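Penicillin binding protein 2X (Streptococcus thermophilus, PDB 5U47) probably cross-links adjacent glycan strands of septal peptidoglycan as a divisome transpeptidase, the kind of enzyme that beta-lactams inactivate by acylating its active site. Local coordinates at residues T34-N39 with N217-L222; A315-A320 with S355-T360; Q349-S354 with N471-V476; F437-A442 with D577-E582. The protein carries 1 engineered substitution. One frame throughout, in Å; residues are numbered along the deposited sequence.

Interaction 1: T34-N39 with N217-L222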
loop_
_atom_site.group_PDB
_atom_site.type_symbol
_atom_site.label_atom_id
_atom_site.label_comp_id
_atom_site.label_asym_id
_atom_site.label_seq_id
_atom_site.Cartn_x
_atom_site.Cartn_y
_atom_site.Cartn_z
ATOM N N THR A 34 -2.587 -16.908 2.950
ATOM C CA THR A 34 -3.548 -16.371 2.015
ATOM C C THR A 34 -3.682 -14.885 2.286
ATOM O O THR A 34 -3.619 -14.462 3.438
ATOM C CB THR A 34 -4.907 -17.064 2.210
ATOM O OG1 THR A 34 -4.782 -18.415 1.817
ATOM C CG2 THR A 34 -6.012 -16.425 1.385
ATOM N N ILE A 35 -3.881 -14.115 1.220
ATOM C CA ILE A 35 -4.130 -12.682 1.308
ATOM C C ILE A 35 -5.602 -12.506 1.012
ATOM O O ILE A 35 -6.096 -12.958 -0.056
ATOM C CB ILE A 35 -3.289 -11.873 0.299
ATOM C CG1 ILE A 35 -1.801 -12.077 0.594
ATOM C CG2 ILE A 35 -3.635 -10.385 0.395
ATOM C CD1 ILE A 35 -0.873 -11.582 -0.499
ATOM N N TYR A 36 -6.293 -11.861 1.943
ATOM C CA TYR A 36 -7.724 -11.618 1.862
ATOM C C TYR A 36 -8.063 -10.134 1.795
ATOM O O TYR A 36 -7.234 -9.264 2.105
ATOM C CB TYR A 36 -8.403 -12.141 3.137
ATOM C CG TYR A 36 -8.356 -13.634 3.392
ATOM C CD1 TYR A 36 -9.180 -14.510 2.686
ATOM C CD2 TYR A 36 -7.548 -14.164 4.384
ATOM C CE1 TYR A 36 -9.184 -15.864 2.949
ATOM C CE2 TYR A 36 -7.527 -15.522 4.651
ATOM C CZ TYR A 36 -8.350 -16.367 3.929
ATOM O OH TYR A 36 -8.326 -17.698 4.173
ATOM N N ASP A 37 -9.295 -9.838 1.424
ATOM C CA ASP A 37 -9.775 -8.506 1.546
ATOM C C ASP A 37 -10.241 -8.379 3.038
ATOM O O ASP A 37 -10.083 -9.326 3.833
ATOM C CB ASP A 37 -10.864 -8.162 0.506
ATOM C CG ASP A 37 -12.282 -8.485 0.974
ATOM O OD1 ASP A 37 -12.476 -9.413 1.772
ATOM O OD2 ASP A 37 -13.194 -7.787 0.514
ATOM N N ARG A 38 -10.816 -7.247 3.399
ATOM C CA ARG A 38 -11.193 -6.978 4.802
ATOM C C ARG A 38 -12.261 -7.913 5.392
ATOM O O ARG A 38 -12.364 -8.019 6.616
ATOM C CB ARG A 38 -11.615 -5.509 4.960
ATOM C CG ARG A 38 -12.928 -5.166 4.270
ATOM C CD ARG A 38 -13.195 -3.679 4.256
ATOM N NE ARG A 38 -13.385 -3.131 5.603
ATOM C CZ ARG A 38 -12.489 -2.445 6.320
ATOM N NH1 ARG A 38 -11.289 -2.117 5.832
ATOM N NH2 ARG A 38 -12.835 -2.014 7.534
ATOM N N ASN A 39 -13.022 -8.597 4.526
ATOM C CA ASN A 39 -14.088 -9.505 4.947
ATOM C C ASN A 39 -13.836 -10.950 4.565
ATOM O O ASN A 39 -14.779 -11.733 4.507
ATOM C CB ASN A 39 -15.434 -9.033 4.377
ATOM C CG ASN A 39 -15.943 -7.793 5.054
ATOM O OD1 ASN A 39 -15.978 -7.718 6.277
ATOM N ND2 ASN A 39 -16.358 -6.826 4.279
ATOM N N ASN A 217 -2.018 -15.745 7.629
ATOM C CA ASN A 217 -2.894 -15.117 6.644
ATOM C C ASN A 217 -2.934 -13.597 6.882
ATOM O O ASN A 217 -2.835 -13.119 8.031
ATOM C CB ASN A 217 -4.304 -15.704 6.717
ATOM C CG ASN A 217 -4.356 -17.169 6.328
ATOM O OD1 ASN A 217 -3.556 -17.663 5.538
ATOM N ND2 ASN A 217 -5.311 -17.866 6.895
ATOM N N ILE A 218 -3.073 -12.840 5.793
ATOM C CA ILE A 218 -3.127 -11.385 5.874
ATOM C C ILE A 218 -4.441 -10.911 5.328
ATOM O O ILE A 218 -4.755 -11.201 4.179
ATOM C CB ILE A 218 -1.981 -10.729 5.064
ATOM C CG1 ILE A 218 -0.615 -11.172 5.587
ATOM C CG2 ILE A 218 -2.094 -9.208 5.090
ATOM C CD1 ILE A 218 -0.267 -10.644 6.948
ATOM N N TYR A 219 -5.221 -10.239 6.168
ATOM C CA TYR A 219 -6.451 -9.599 5.755
ATOM C C TYR A 219 -6.098 -8.150 5.487
ATOM O O TYR A 219 -5.723 -7.426 6.399
ATOM C CB TYR A 219 -7.528 -9.667 6.843
ATOM C CG TYR A 219 -8.045 -11.066 7.092
ATOM C CD1 TYR A 219 -7.302 -11.978 7.825
ATOM C CD2 TYR A 219 -9.281 -11.471 6.607
ATOM C CE1 TYR A 219 -7.769 -13.276 8.063
ATOM C CE2 TYR A 219 -9.755 -12.772 6.835
ATOM C CZ TYR A 219 -8.994 -13.657 7.566
ATOM O OH TYR A 219 -9.450 -14.924 7.795
ATOM N N THR A 220 -6.185 -7.734 4.237
ATOM C CA THR A 220 -5.938 -6.358 3.900
ATOM C C THR A 220 -7.159 -5.519 4.242
ATOM O O THR A 220 -8.238 -6.048 4.588
ATOM C CB THR A 220 -5.592 -6.180 2.412
ATOM O OG1 THR A 220 -6.724 -6.509 1.600
ATOM C CG2 THR A 220 -4.413 -7.036 2.037
ATOM N N THR A 221 -6.989 -4.202 4.153
ATOM C CA THR A 221 -8.075 -3.260 4.412
ATOM C C THR A 221 -8.984 -3.092 3.206
ATOM O O THR A 221 -10.039 -2.457 3.302
ATOM C CB THR A 221 -7.500 -1.867 4.771
ATOM O OG1 THR A 221 -6.573 -1.479 3.766
ATOM C CG2 THR A 221 -6.806 -1.924 6.099
ATOM N N LEU A 222 -8.575 -3.639 2.059
ATOM C CA LEU A 222 -9.356 -3.499 0.823
ATOM C C LEU A 222 -10.755 -4.112 0.909
ATOM O O LEU A 222 -10.980 -5.066 1.620
ATOM C CB LEU A 222 -8.649 -4.136 -0.376
ATOM C CG LEU A 222 -7.260 -3.692 -0.824
ATOM C CD1 LEU A 222 -6.872 -4.502 -2.056
ATOM C CD2 LEU A 222 -7.168 -2.209 -1.123
#
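Ile35 pairs with Ile218 and Tyr36 with Tyr219 as two short parallel strands, the CA atoms of Tyr36 and Tyr219 lying 4.6 Å apart. The ladder zigzags: Ile218 N donates to Thr34 O, Tyr36 N to Ile218 O at 2.8 Å, and Thr220 N to Tyr36 O. A side chain extends it at one end, where Asn217 OD1 accepts from Thr34 N over 2.9 Å in an almost straight bond (174°). Past the other end, Arg38 N reaches Leu222 O at 2.8 Å.

The pairing illustrates how a mixed sheet can join distant parts of a chain: strand 35-36 also pairs with strand 42-55, and strand 217-220 with strand 438-443. On one face the two tyrosine rings run alongside one another in an offset stack with centroids 4.5 Å apart and planes at 22°; Tyr36 CD2 sits over the centre of the Tyr219 ring. On the other, Ile35 CG2 meets Thr220 CG2. With chi1 at 66°, Thr220 OG1 lies between its own backbone N and carbonyl carbon and donates to Tyr36 O at 2.8 Å, in the carbonyl plane, giving that oxygen a second grip beside Thr220 N. Arg38 NH1 donates to Thr221 O at 2.8 Å, close to the guanidinium plane, while its NH2 also forms a salt bridge with Glu257.

Interaction 2: A315-A320 with S355-T360; sequences ATYSNA and SNVGMT
Tyr317 meets Ser355 and Gly358 at the start of helix 356-366, a worked case of an N-cap held from outside the helix. Ser355 occupies the N-cap position, and its OG accepts from Gly358 N at 3.1 Å in a capping bond with an N-H...O angle of 166°. Strand 316-318, which pairs with strand 344-346 in the transpeptidase domain, crosses this first turn at 125°, the two short axes coming within 9.2 Å.

The tight part lies around the phenol. Tyr317 OH donates to Ser355 OG at 2.8 Å, with the serine oxygen at the ring edge and near its plane. Ser355 OG is anti to its backbone N (chi1 173°), and besides these two donors it has a third partner in Asp332 OD2, so one buried hydroxyl joins strand, helix and carboxylate. Gly358 carries no side chain, and Tyr317 CZ approaches to 3.4 Å from Gly358 CA. Phe347 stacks on the same tyrosine ring.

Farther along the strand the fit relaxes. The CB of Ser318 points away from the helix, and Asn319, whose OD1 and ND2 bond to Arg343 N and Asp332 OD2, offers the helix mainly its carbon atoms. Its CB stands 4.3 Å from Val357 CB. Asn356, the first helix residue, bonds through OD1 to Lys298 NZ, as expected for the asparagine of a putative SxN motif next to an SxxK lysine. Val357 CG1 bridges the two zones, lying 4.1 Å from Tyr317 CE2 and equally far from Ser318 O.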
loop_
_atom_site.group_PDB
_atom_site.type_symbol
_atom_site.label_atom_id
_atom_site.label_comp_id
_atom_site.label_asym_id
_atom_site.label_seq_id
_atom_site.Cartn_x
_atom_site.Cartn_y
_atom_site.Cartn_z
ATOM N N ALA A 315 -10.422 39.653 2.009
ATOM C CA ALA A 315 -9.395 40.549 1.471
ATOM C C ALA A 315 -9.199 40.217 0.003
ATOM O O ALA A 315 -9.320 39.048 -0.401
ATOM C CB ALA A 315 -8.089 40.404 2.234
ATOM N N THR A 316 -8.922 41.228 -0.809
ATOM C CA THR A 316 -8.774 40.998 -2.231
ATOM C C THR A 316 -7.375 41.252 -2.733
ATOM O O THR A 316 -6.543 41.819 -2.037
ATOM C CB THR A 316 -9.782 41.837 -3.033
ATOM O OG1 THR A 316 -9.537 43.228 -2.809
ATOM C CG2 THR A 316 -11.215 41.485 -2.616
ATOM N N TYR A 317 -7.128 40.804 -3.959
ATOM C CA TYR A 317 -5.834 40.972 -4.611
ATOM C C TYR A 317 -6.048 40.879 -6.116
ATOM O O TYR A 317 -7.118 40.471 -6.571
ATOM C CB TYR A 317 -4.847 39.883 -4.147
ATOM C CG TYR A 317 -5.192 38.499 -4.664
ATOM C CD1 TYR A 317 -6.104 37.691 -4.000
ATOM C CD2 TYR A 317 -4.614 38.012 -5.834
ATOM C CE1 TYR A 317 -6.429 36.438 -4.482
ATOM C CE2 TYR A 317 -4.931 36.758 -6.323
ATOM C CZ TYR A 317 -5.841 35.981 -5.652
ATOM O OH TYR A 317 -6.156 34.731 -6.145
ATOM N N SER A 318 -5.027 41.245 -6.883
ATOM C CA SER A 318 -5.089 41.159 -8.331
ATOM C C SER A 318 -4.048 40.161 -8.839
ATOM O O SER A 318 -2.914 40.149 -8.371
ATOM C CB SER A 318 -4.830 42.527 -8.959
ATOM O OG SER A 318 -4.902 42.424 -10.365
ATOM N N ASN A 319 -4.440 39.333 -9.807
ATOM C CA ASN A 319 -3.519 38.377 -10.423
ATOM C C ASN A 319 -3.020 38.899 -11.774
ATOM O O ASN A 319 -2.349 38.170 -12.508
ATOM C CB ASN A 319 -4.206 37.016 -10.614
ATOM C CG ASN A 319 -5.374 37.068 -11.591
ATOM O OD1 ASN A 319 -5.745 38.137 -12.090
ATOM N ND2 ASN A 319 -5.961 35.907 -11.871
ATOM N N ALA A 320 -3.319 40.168 -12.073
ATOM C CA ALA A 320 -3.012 40.757 -13.375
ATOM C C ALA A 320 -1.538 40.824 -13.746
ATOM O O ALA A 320 -1.192 40.690 -14.925
ATOM C CB ALA A 320 -3.629 42.152 -13.470
ATOM N N SER A 355 -5.856 29.897 -7.931
ATOM C CA SER A 355 -4.925 30.970 -8.250
ATOM C C SER A 355 -3.573 30.771 -7.565
ATOM O O SER A 355 -3.486 30.852 -6.343
ATOM C CB SER A 355 -5.510 32.318 -7.815
ATOM O OG SER A 355 -4.567 33.376 -7.963
ATOM N N ASN A 356 -2.531 30.505 -8.356
ATOM C CA ASN A 356 -1.159 30.384 -7.833
ATOM C C ASN A 356 -0.692 31.681 -7.161
ATOM O O ASN A 356 0.038 31.645 -6.163
ATOM C CB ASN A 356 -0.161 30.064 -8.947
ATOM C CG ASN A 356 -0.259 28.651 -9.447
ATOM O OD1 ASN A 356 -0.921 27.790 -8.861
ATOM N ND2 ASN A 356 0.435 28.391 -10.530
ATOM N N VAL A 357 -1.100 32.816 -7.721
ATOM C CA VAL A 357 -0.737 34.131 -7.188
ATOM C C VAL A 357 -1.328 34.331 -5.794
ATOM O O VAL A 357 -0.620 34.727 -4.857
ATOM C CB VAL A 357 -1.205 35.264 -8.129
ATOM C CG1 VAL A 357 -0.996 36.625 -7.495
ATOM C CG2 VAL A 357 -0.487 35.181 -9.477
ATOM N N GLY A 358 -2.620 34.048 -5.661
ATOM C CA GLY A 358 -3.310 34.187 -4.387
ATOM C C GLY A 358 -2.689 33.301 -3.324
ATOM O O GLY A 358 -2.507 33.717 -2.179
ATOM N N MET A 359 -2.330 32.085 -3.708
ATOM C CA MET A 359 -1.735 31.152 -2.745
ATOM C C MET A 359 -0.309 31.583 -2.398
ATOM O O MET A 359 0.083 31.563 -1.239
ATOM C CB MET A 359 -1.801 29.717 -3.262
ATOM C CG MET A 359 -3.210 29.155 -3.432
ATOM S SD MET A 359 -4.422 29.469 -2.122
ATOM C CE MET A 359 -5.175 31.009 -2.601
ATOM N N THR A 360 0.450 32.014 -3.395
ATOM C CA THR A 360 1.797 32.510 -3.136
ATOM C C THR A 360 1.740 33.711 -2.171
ATOM O O THR A 360 2.556 33.812 -1.269
ATOM C CB THR A 360 2.497 32.881 -4.434
ATOM O OG1 THR A 360 2.561 31.720 -5.267
ATOM C CG2 THR A 360 3.908 33.410 -4.159
#

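Interaction 3: Q349-S354 with N471-V476; sequences QGFSYS and NYMISV. With ACT (acetate ion), chain D.
Phe351 sends CG anti to its backbone N (chi1 177°), and Met473 holds CG anti to its carbonyl carbon (chi1 -74°); from these starting points the ring edge and the methionine chain meet. They join helix 347-352 to helix 463-478 within the transpeptidase domain, an example of helix packing next to a putative active site. Phe351 CE2 lies 3.5 Å from Met473 CG, which comes at the ring edge near its plane. Val476 CG2 adds a second apolar contact, 3.9 Å from the same CE2.

Beside this greasy patch the helices come close enough for the CA atoms of Ser352 and Val476 to stand 4.2 Å apart. Ser352 OG packs 3.3 Å from Ser475 CB, and its polar link to the other helix runs through a water, 3.0 Å from Ser352 OG, which donates to Tyr472 O, also at 3.0 Å. Helix 347-352 is followed by a Schellman motif at Ser354, where phi turns positive. Ser354 OG bonds to Lys298 NZ and Lys505 NZ, consistent with the serine of an SxN motif. Beside Ser475, an acetate ion, probably from the crystallisation liquor, also bonds to Thr478 OG1; Ser475 OG donates to its O atom at 2.7 Å.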
loop_
_atom_site.group_PDB
_atom_site.type_symbol
_atom_site.label_atom_id
_atom_site.label_comp_id
_atom_site.label_asym_id
_atom_site.label_seq_id
_atom_site.Cartn_x
_atom_site.Cartn_y
_atom_site.Cartn_z
ATOM N N GLN A 349 -12.133 33.072 -3.188
ATOM C CA GLN A 349 -12.380 32.931 -4.621
ATOM C C GLN A 349 -11.125 32.455 -5.340
ATOM O O GLN A 349 -11.204 31.581 -6.179
ATOM C CB GLN A 349 -12.884 34.253 -5.234
ATOM C CG GLN A 349 -14.305 34.628 -4.823
ATOM C CD GLN A 349 -14.703 36.025 -5.275
ATOM O OE1 GLN A 349 -13.851 36.896 -5.467
ATOM N NE2 GLN A 349 -16.007 36.249 -5.440
ATOM N N GLY A 350 -9.973 33.031 -5.008
ATOM C CA GLY A 350 -8.705 32.605 -5.595
ATOM C C GLY A 350 -8.411 31.142 -5.272
ATOM O O GLY A 350 -7.795 30.422 -6.077
ATOM N N PHE A 351 -8.841 30.694 -4.094
ATOM C CA PHE A 351 -8.672 29.280 -3.725
ATOM C C PHE A 351 -9.574 28.446 -4.621
ATOM O O PHE A 351 -9.135 27.447 -5.180
ATOM C CB PHE A 351 -8.993 29.021 -2.254
ATOM C CG PHE A 351 -8.888 27.562 -1.854
ATOM C CD1 PHE A 351 -7.647 26.965 -1.652
ATOM C CD2 PHE A 351 -10.022 26.793 -1.670
ATOM C CE1 PHE A 351 -7.548 25.622 -1.284
ATOM C CE2 PHE A 351 -9.929 25.453 -1.302
ATOM C CZ PHE A 351 -8.691 24.870 -1.113
ATOM N N SER A 352 -10.816 28.894 -4.798
ATOM C CA SER A 352 -11.764 28.179 -5.649
ATOM C C SER A 352 -11.265 28.113 -7.088
ATOM O O SER A 352 -11.401 27.089 -7.757
ATOM C CB SER A 352 -13.154 28.829 -5.582
ATOM O OG SER A 352 -13.724 28.659 -4.290
ATOM N N TYR A 353 -10.651 29.216 -7.511
ATOM C CA TYR A 353 -10.124 29.414 -8.847
ATOM C C TYR A 353 -8.765 28.769 -9.072
ATOM O O TYR A 353 -8.270 28.728 -10.197
ATOM C CB TYR A 353 -10.025 30.941 -9.063
ATOM C CG TYR A 353 -9.745 31.429 -10.456
ATOM C CD1 TYR A 353 -10.757 31.454 -11.408
ATOM C CD2 TYR A 353 -8.490 31.948 -10.809
ATOM C CE1 TYR A 353 -10.530 31.931 -12.686
ATOM C CE2 TYR A 353 -8.250 32.441 -12.094
ATOM C CZ TYR A 353 -9.279 32.421 -13.025
ATOM O OH TYR A 353 -9.090 32.902 -14.303
ATOM N N SER A 354 -8.171 28.262 -7.998
ATOM C CA SER A 354 -6.837 27.674 -8.023
ATOM C C SER A 354 -5.810 28.710 -8.526
ATOM O O SER A 354 -4.992 28.428 -9.398
ATOM C CB SER A 354 -6.805 26.396 -8.842
ATOM O OG SER A 354 -5.694 25.590 -8.447
ATOM N N ASN A 471 -14.812 23.505 4.259
ATOM C CA ASN A 471 -15.910 24.347 3.795
ATOM C C ASN A 471 -15.479 25.198 2.580
ATOM O O ASN A 471 -16.220 25.285 1.606
ATOM C CB ASN A 471 -16.468 25.213 4.911
ATOM C CG ASN A 471 -17.632 26.065 4.435
ATOM O OD1 ASN A 471 -18.608 25.544 3.894
ATOM N ND2 ASN A 471 -17.521 27.374 4.604
ATOM N N TYR A 472 -14.289 25.796 2.615
ATOM C CA TYR A 472 -13.811 26.566 1.449
ATOM C C TYR A 472 -13.700 25.663 0.220
ATOM O O TYR A 472 -13.969 26.094 -0.900
ATOM C CB TYR A 472 -12.468 27.272 1.716
ATOM C CG TYR A 472 -12.554 28.400 2.723
ATOM C CD1 TYR A 472 -13.375 29.495 2.492
ATOM C CD2 TYR A 472 -11.781 28.401 3.879
ATOM C CE1 TYR A 472 -13.460 30.544 3.402
ATOM C CE2 TYR A 472 -11.863 29.438 4.790
ATOM C CZ TYR A 472 -12.701 30.505 4.542
ATOM O OH TYR A 472 -12.778 31.536 5.441
ATOM N N MET A 473 -13.335 24.406 0.441
ATOM C CA MET A 473 -13.220 23.417 -0.650
ATOM C C MET A 473 -14.555 23.038 -1.314
ATOM O O MET A 473 -14.557 22.489 -2.420
ATOM C CB MET A 473 -12.486 22.161 -0.158
ATOM C CG MET A 473 -10.992 22.359 0.029
ATOM S SD MET A 473 -10.182 20.993 0.896
ATOM C CE MET A 473 -10.172 19.730 -0.368
ATOM N N ILE A 474 -15.686 23.302 -0.661
ATOM C CA ILE A 474 -16.992 23.051 -1.289
ATOM C C ILE A 474 -17.142 23.976 -2.508
ATOM O O ILE A 474 -17.616 23.557 -3.583
ATOM C CB ILE A 474 -18.171 23.289 -0.311
ATOM C CG1 ILE A 474 -18.182 22.228 0.805
ATOM C CG2 ILE A 474 -19.510 23.298 -1.050
ATOM C CD1 ILE A 474 -19.191 22.497 1.901
ATOM N N SER A 475 -16.724 25.228 -2.337
ATOM C CA SER A 475 -16.840 26.233 -3.403
ATOM C C SER A 475 -16.030 25.919 -4.644
ATOM O O SER A 475 -16.379 26.362 -5.733
ATOM C CB SER A 475 -16.515 27.641 -2.887
ATOM O OG SER A 475 -17.439 28.009 -1.886
ATOM N N VAL A 476 -14.945 25.169 -4.497
ATOM C CA VAL A 476 -14.186 24.752 -5.669
ATOM C C VAL A 476 -15.149 24.057 -6.641
ATOM O O VAL A 476 -15.026 24.191 -7.855
ATOM C CB VAL A 476 -13.053 23.776 -5.282
ATOM C CG1 VAL A 476 -12.398 23.199 -6.528
ATOM C CG2 VAL A 476 -12.026 24.478 -4.408
HETATM C C ACT D . -20.494 29.216 -3.892
HETATM O O ACT D . -19.574 29.072 -3.062
HETATM O OXT ACT D . -21.233 28.263 -4.227
HETATM C CH3 ACT D . -20.722 30.578 -4.491
HETATM O O HOH W 1 -13.191 28.907 -1.334
#

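Interaction 4: F437-A442 with D577-E582; sequences FIKQVA and DTSVSE
Lys439 and Gln440 meet an irregular loop, 578-582, at a place where their own strand is distorted, the CA atoms of Gln440 and Ser581 being 7.5 Å apart. Both residues face Tyr219 of the adjacent strand in a classic beta bulge, and as a result two consecutive side chains set out toward the loop instead of alternating between the faces of the sheet.

The contact is made by side chains in van der Waals touch; the two segments share no direct hydrogen bond or salt bridge. Lys439 lays its methylenes against the serines: CD lies 3.3 Å from Ser579 OG, and CE is 3.7 Å from the OG of Ser581, a poorly ordered residue. The chain bends at CD and again at CE (chi2 74°, chi3 -82°), and its NZ forms a salt bridge with Glu257. Gln440 runs extended past Val580, whose CG2 lies 3.3 Å from Gln440 OE1 and 3.4 Å from Gln440 CD. The glutamine NE2 is taken up by Thr451 OG1 and Ser584 OG.

The loop holds its own shape. Ser579 OG accepts from Ser581 OG at 2.9 Å and from Ser581 N at 3.3 Å, the second bond defining an ST turn, so the oxygen that packs on the lysine chain also folds the loop back on itself.

Strand 438-443 runs between strands 217-220 and 448-451, antiparallel to both. Coming off helix 574-577, the loop lies against this sheet, where Val580 touches Tyr219 and Ser581 touches Thr451.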
loop_
_atom_site.group_PDB
_atom_site.type_symbol
_atom_site.label_atom_id
_atom_site.label_comp_id
_atom_site.label_asym_id
_atom_site.label_seq_id
_atom_site.Cartn_x
_atom_site.Cartn_y
_atom_site.Cartn_z
ATOM N N PHE A 437 -2.929 -0.579 5.275
ATOM C CA PHE A 437 -3.388 -1.553 4.301
ATOM C C PHE A 437 -3.534 -2.957 4.911
ATOM O O PHE A 437 -4.010 -3.871 4.221
ATOM C CB PHE A 437 -2.499 -1.577 3.025
ATOM C CG PHE A 437 -1.062 -1.960 3.281
ATOM C CD1 PHE A 437 -0.683 -3.289 3.355
ATOM C CD2 PHE A 437 -0.088 -0.980 3.451
ATOM C CE1 PHE A 437 0.638 -3.634 3.602
ATOM C CE2 PHE A 437 1.234 -1.318 3.697
ATOM C CZ PHE A 437 1.597 -2.654 3.771
ATOM N N ILE A 438 -3.144 -3.132 6.186
ATOM C CA ILE A 438 -3.317 -4.428 6.885
ATOM C C ILE A 438 -4.369 -4.283 7.961
ATOM O O ILE A 438 -4.248 -3.432 8.859
ATOM C CB ILE A 438 -2.040 -4.908 7.603
ATOM C CG1 ILE A 438 -0.882 -4.994 6.619
ATOM C CG2 ILE A 438 -2.278 -6.270 8.276
ATOM C CD1 ILE A 438 0.466 -5.187 7.280
ATOM N N LYS A 439 -5.380 -5.135 7.893
ATOM C CA LYS A 439 -6.471 -5.143 8.863
ATOM C C LYS A 439 -6.196 -6.153 9.966
ATOM O O LYS A 439 -6.461 -5.904 11.126
ATOM C CB LYS A 439 -7.782 -5.545 8.174
ATOM C CG LYS A 439 -9.043 -5.550 9.046
ATOM C CD LYS A 439 -9.530 -4.133 9.360
ATOM C CE LYS A 439 -8.807 -3.457 10.524
ATOM N NZ LYS A 439 -8.699 -1.963 10.362
ATOM N N GLN A 440 -5.719 -7.324 9.574
ATOM C CA GLN A 440 -5.475 -8.392 10.538
ATOM C C GLN A 440 -4.450 -9.365 10.010
ATOM O O GLN A 440 -4.433 -9.653 8.821
ATOM C CB GLN A 440 -6.793 -9.138 10.838
ATOM C CG GLN A 440 -6.705 -10.254 11.850
ATOM C CD GLN A 440 -8.044 -10.955 12.069
ATOM O OE1 GLN A 440 -8.314 -11.935 11.411
ATOM N NE2 GLN A 440 -8.895 -10.426 12.974
ATOM N N VAL A 441 -3.620 -9.870 10.916
ATOM C CA VAL A 441 -2.628 -10.907 10.638
ATOM C C VAL A 441 -3.111 -12.084 11.488
ATOM O O VAL A 441 -3.281 -11.943 12.709
ATOM C CB VAL A 441 -1.222 -10.487 11.088
ATOM C CG1 VAL A 441 -0.207 -11.598 10.828
ATOM C CG2 VAL A 441 -0.815 -9.185 10.414
ATOM N N ALA A 442 -3.351 -13.231 10.849
ATOM C CA ALA A 442 -3.932 -14.379 11.541
ATOM C C ALA A 442 -3.084 -15.624 11.470
ATOM O O ALA A 442 -2.557 -15.981 10.396
ATOM C CB ALA A 442 -5.318 -14.677 10.978
ATOM N N ASP A 577 -17.315 -0.575 6.998
ATOM C CA ASP A 577 -16.922 -0.345 8.396
ATOM C C ASP A 577 -16.385 -1.654 8.972
ATOM O O ASP A 577 -15.283 -1.701 9.509
ATOM C CB ASP A 577 -18.117 0.123 9.253
ATOM C CG ASP A 577 -18.705 1.464 8.796
ATOM O OD1 ASP A 577 -17.955 2.313 8.265
ATOM O OD2 ASP A 577 -19.924 1.671 9.000
ATOM N N THR A 578 -17.170 -2.717 8.824
ATOM C CA THR A 578 -16.820 -4.030 9.353
ATOM C C THR A 578 -15.728 -4.753 8.567
ATOM O O THR A 578 -15.450 -4.463 7.397
ATOM C CB THR A 578 -18.038 -4.992 9.423
ATOM O OG1 THR A 578 -18.519 -5.286 8.102
ATOM C CG2 THR A 578 -19.161 -4.403 10.277
ATOM N N SER A 579 -15.147 -5.722 9.256
ATOM C CA SER A 579 -14.124 -6.583 8.737
ATOM C C SER A 579 -14.103 -7.798 9.675
ATOM O O SER A 579 -15.009 -7.962 10.506
ATOM C CB SER A 579 -12.776 -5.852 8.753
ATOM O OG SER A 579 -12.456 -5.407 10.060
ATOM N N VAL A 580 -13.080 -8.638 9.543
ATOM C CA VAL A 580 -12.911 -9.770 10.466
ATOM C C VAL A 580 -12.705 -9.293 11.919
ATOM O O VAL A 580 -12.781 -10.108 12.835
ATOM C CB VAL A 580 -11.751 -10.715 10.055
ATOM C CG1 VAL A 580 -12.120 -11.506 8.807
ATOM C CG2 VAL A 580 -10.442 -9.948 9.872
ATOM N N SER A 581 -12.434 -7.989 12.112
ATOM C CA SER A 581 -12.315 -7.381 13.458
ATOM C C SER A 581 -13.561 -7.679 14.290
ATOM O O SER A 581 -13.447 -8.051 15.457
ATOM C CB SER A 581 -12.157 -5.854 13.378
ATOM O OG SER A 581 -11.036 -5.467 12.604
ATOM N N GLU A 582 -14.741 -7.493 13.680
ATOM C CA GLU A 582 -16.035 -7.803 14.314
ATOM C C GLU A 582 -16.251 -9.316 14.225
ATOM O O GLU A 582 -16.816 -9.826 13.252
ATOM C CB GLU A 582 -17.207 -7.046 13.652
ATOM C CG GLU A 582 -17.323 -5.559 14.003
ATOM C CD GLU A 582 -16.207 -4.683 13.446
ATOM O OE1 GLU A 582 -15.538 -5.080 12.468
ATOM O OE2 GLU A 582 -16.011 -3.572 13.982
#

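How the interactions relate
Interactions 1 and 4 share a sheet: strands 217-220 and 438-443 are neighbours, and Tyr219 O and N probably bond to Lys439 N and Gln440 O. All four contacts are largely buried; interaction 4 comes near the surface through the partly exposed Val580 and Ser581. Interaction 1 is backbone pairing with a ring stack, interaction 4 side-chain packing; Glu257 serves Arg38 of the first and Lys439 of the second. Interactions 2 and 3, with centres about 13 Å apart, hold consecutive helices of the transpeptidase domain, joined where Ser355 N probably bonds to Gly350 O. The former centres on a buried hydroxyl, the latter on apolar contacts and a water. Centre to centre, the two pairs stand about 37 to 47 Å apart.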